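Local coordinates for iron-regulated outer membrane protein (Neisseria meningitidis, PDB 4B7O), which transports iron across the meningococcal outer membrane as a TonB-dependent beta-barrel transporter, probably in siderophore-bound form, at residues Y448-H453 with T459-L464. Numbering follows the deposited sequence.
Sequences YIEAIH and TLTGGL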
ATOM      1  N   TYR A 448     -23.097   5.926   1.958  1.00 37.69           N
ATOM      2  CA  TYR A 448     -23.230   5.341   0.653  1.00 39.09           C
ATOM      3  C   TYR A 448     -24.398   4.455   0.748  1.00 42.17           C
ATOM      4  O   TYR A 448     -24.735   3.970   1.837  1.00 42.51           O
ATOM      5  CB  TYR A 448     -22.010   4.458   0.300  1.00 42.15           C
ATOM      6  CG  TYR A 448     -21.806   3.268   1.224  1.00 39.72           C
ATOM      7  CD1 TYR A 448     -22.460   2.077   1.009  1.00 41.33           C
ATOM      8  CD2 TYR A 448     -20.964   3.355   2.312  1.00 41.34           C
ATOM      9  CE1 TYR A 448     -22.271   0.997   1.848  1.00 42.88           C
ATOM     10  CE2 TYR A 448     -20.790   2.287   3.170  1.00 39.59           C
ATOM     11  CZ  TYR A 448     -21.436   1.125   2.925  1.00 41.13           C
ATOM     12  OH  TYR A 448     -21.254   0.083   3.774  1.00 44.09           O
ATOM     13  N   ILE A 449     -24.979   4.181  -0.409  1.00 40.75           N
ATOM     14  CA  ILE A 449     -26.030   3.166  -0.511  1.00 40.51           C
ATOM     15  C   ILE A 449     -25.794   2.430  -1.830  1.00 41.18           C
ATOM     16  O   ILE A 449     -25.471   3.052  -2.847  1.00 47.46           O
ATOM     17  CB  ILE A 449     -27.447   3.825  -0.435  1.00 42.21           C
ATOM     18  CG1 ILE A 449     -28.488   2.841  -0.927  1.00 45.46           C
ATOM     19  CG2 ILE A 449     -27.528   5.085  -1.298  1.00 39.00           C
ATOM     20  CD1 ILE A 449     -29.891   3.223  -0.571  1.00 51.63           C
ATOM     21  N   GLU A 450     -25.922   1.118  -1.822  1.00 42.81           N
ATOM     22  CA  GLU A 450     -25.559   0.324  -2.973  1.00 45.39           C
ATOM     23  C   GLU A 450     -26.522  -0.820  -3.100  1.00 47.45           C
ATOM     24  O   GLU A 450     -26.824  -1.506  -2.110  1.00 52.01           O
ATOM     25  CB  GLU A 450     -24.153  -0.242  -2.800  1.00 50.40           C
ATOM     26  CG  GLU A 450     -23.559  -0.855  -4.053  1.00 52.25           C
ATOM     27  CD  GLU A 450     -22.108  -1.309  -3.851  1.00 57.60           C
ATOM     28  OE1 GLU A 450     -21.911  -2.316  -3.115  1.00 53.13           O
ATOM     29  OE2 GLU A 450     -21.176  -0.662  -4.429  1.00 54.98           O
ATOM     30  N   ALA A 451     -26.979  -1.057  -4.328  1.00 46.01           N
ATOM     31  CA  ALA A 451     -27.957  -2.117  -4.573  1.00 46.65           C
ATOM     32  C   ALA A 451     -27.355  -3.262  -5.386  1.00 41.09           C
ATOM     33  O   ALA A 451     -26.665  -3.024  -6.365  1.00 37.35           O
ATOM     34  CB  ALA A 451     -29.192  -1.537  -5.274  1.00 45.12           C
ATOM     35  N   ILE A 452     -27.627  -4.494  -4.997  1.00 34.40           N
ATOM     36  CA  ILE A 452     -27.098  -5.572  -5.749  1.00 38.90           C
ATOM     37  C   ILE A 452     -28.251  -6.482  -6.035  1.00 45.81           C
ATOM     38  O   ILE A 452     -28.885  -6.998  -5.094  1.00 44.81           O
ATOM     39  CB  ILE A 452     -25.984  -6.305  -4.970  1.00 41.32           C
ATOM     40  CG1 ILE A 452     -24.828  -5.331  -4.725  1.00 42.46           C
ATOM     41  CG2 ILE A 452     -25.469  -7.545  -5.692  1.00 31.71           C
ATOM     42  CD1 ILE A 452     -24.060  -5.701  -3.506  1.00 43.52           C
ATOM     43  N   HIS A 453     -28.492  -6.673  -7.337  1.00 43.47           N
ATOM     44  CA  HIS A 453     -29.591  -7.496  -7.856  1.00 42.43           C
ATOM     45  C   HIS A 453     -29.109  -8.564  -8.782  1.00 41.09           C
ATOM     46  O   HIS A 453     -28.507  -8.272  -9.840  1.00 37.11           O
ATOM     47  CB  HIS A 453     -30.613  -6.608  -8.578  1.00 41.74           C
ATOM     48  CG  HIS A 453     -31.854  -7.361  -9.014  1.00 55.89           C
ATOM     49  ND1 HIS A 453     -32.375  -8.390  -8.296  1.00 59.21           N
ATOM     50  CD2 HIS A 453     -32.651  -7.229 -10.137  1.00 47.74           C
ATOM     51  CE1 HIS A 453     -33.453  -8.868  -8.923  1.00 48.73           C
ATOM     52  NE2 HIS A 453     -33.618  -8.155 -10.049  1.00 54.64           N
ATOM     53  N   THR A 459     -25.639 -10.172 -12.734  1.00 36.55           N
ATOM     54  CA  THR A 459     -25.573  -9.389 -11.479  1.00 35.53           C
ATOM     55  C   THR A 459     -25.386  -7.931 -11.759  1.00 33.51           C
ATOM     56  O   THR A 459     -24.460  -7.536 -12.469  1.00 40.94           O
ATOM     57  CB  THR A 459     -24.514  -9.876 -10.481  1.00 38.36           C
ATOM     58  OG1 THR A 459     -24.613 -11.294 -10.332  1.00 44.45           O
ATOM     59  CG2 THR A 459     -24.806  -9.298  -9.128  1.00 40.94           C
ATOM     60  N   LEU A 460     -26.272  -7.108 -11.240  1.00 33.93           N
ATOM     61  CA  LEU A 460     -26.161  -5.693 -11.507  1.00 33.17           C
ATOM     62  C   LEU A 460     -25.956  -5.088 -10.129  1.00 36.30           C
ATOM     63  O   LEU A 460     -26.545  -5.556  -9.139  1.00 34.83           O
ATOM     64  CB  LEU A 460     -27.462  -5.203 -12.063  1.00 30.20           C
ATOM     65  CG  LEU A 460     -27.611  -3.842 -12.721  1.00 33.42           C
ATOM     66  CD1 LEU A 460     -28.648  -2.977 -12.079  1.00 33.37           C
ATOM     67  CD2 LEU A 460     -26.323  -3.063 -12.995  1.00 35.08           C
ATOM     68  N   THR A 461     -25.124  -4.054 -10.086  1.00 35.85           N
ATOM     69  CA  THR A 461     -24.717  -3.383  -8.870  1.00 36.00           C
ATOM     70  C   THR A 461     -24.787  -1.882  -9.135  1.00 37.68           C
ATOM     71  O   THR A 461     -24.182  -1.395 -10.097  1.00 39.87           O
ATOM     72  CB  THR A 461     -23.265  -3.805  -8.538  1.00 38.87           C
ATOM     73  OG1 THR A 461     -23.229  -5.220  -8.314  1.00 40.34           O
ATOM     74  CG2 THR A 461     -22.744  -3.097  -7.313  1.00 44.74           C
ATOM     75  N   GLY A 462     -25.545  -1.142  -8.342  1.00 36.07           N
ATOM     76  CA  GLY A 462     -25.594   0.312  -8.566  1.00 35.36           C
ATOM     77  C   GLY A 462     -25.378   0.937  -7.198  1.00 38.98           C
ATOM     78  O   GLY A 462     -25.779   0.372  -6.162  1.00 38.99           O
ATOM     79  N   GLY A 463     -24.752   2.091  -7.149  1.00 34.46           N
ATOM     80  CA  GLY A 463     -24.594   2.655  -5.830  1.00 41.87           C
ATOM     81  C   GLY A 463     -24.280   4.097  -5.836  1.00 40.04           C
ATOM     82  O   GLY A 463     -23.878   4.643  -6.879  1.00 44.02           O
ATOM     83  N   LEU A 464     -24.421   4.724  -4.676  1.00 40.29           N
ATOM     84  CA  LEU A 464     -24.137   6.165  -4.603  1.00 43.09           C
ATOM     85  C   LEU A 464     -23.404   6.436  -3.298  1.00 43.90           C
ATOM     86  O   LEU A 464     -23.717   5.803  -2.287  1.00 41.30           O
ATOM     87  CB  LEU A 464     -25.456   6.953  -4.627  1.00 43.74           C
ATOM     88  CG  LEU A 464     -25.492   8.472  -4.799  1.00 46.90           C
ATOM     89  CD1 LEU A 464     -24.606   8.955  -5.962  1.00 44.55           C
ATOM     90  CD2 LEU A 464     -26.943   8.920  -5.023  1.00 40.12           C
TER
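Tyr448 sets its CA against Leu464 O in a CA-H...O contact, while its ring turns to the barrel interior, OH hydrogen-bonding Asn367. Ile449 and Leu464 form a hydrogen-bonded antiparallel pair, Ile449 N to Leu464 O at 2.8 Å and Leu464 N to Ile449 O at 2.7 Å; Ile449 CG2 lies 4.3 Å from Leu464 CB. Glu450 and Gly463 form a non-hydrogen-bonded pair, CA to CA 3.8 Å; with no side chain on Gly463, the strands can close up here. Glu450 CG lies anti to the backbone N (chi1 -168°), and the extended chain passes Thr461 CG2, 3.9 Å from Glu450 CD, to weak hydrogen bonds with plug serines Ser155 and Ser157. Small Ala451 donates from N to Gly462 O at 2.6 Å, and Gly462 N donates back to Ala451 O. Ile452 and Thr461, beta-branched as suits a strand, make van der Waals contact side by side, Ile452 CG1 to Thr461 OG1 3.9 Å. His453 N to Leu460 O and Leu460 N to His453 O (171° each) complete the ladder; His453 ND1 weakly hydrogen-bonds Gln375 O. Six backbone bonds thus tie this barrel-wall hairpin, apolar outside (Ile449, Ala451, Leu460, Leu464) except His453, polar inside (Tyr448, Glu450, Thr461) except Ile452.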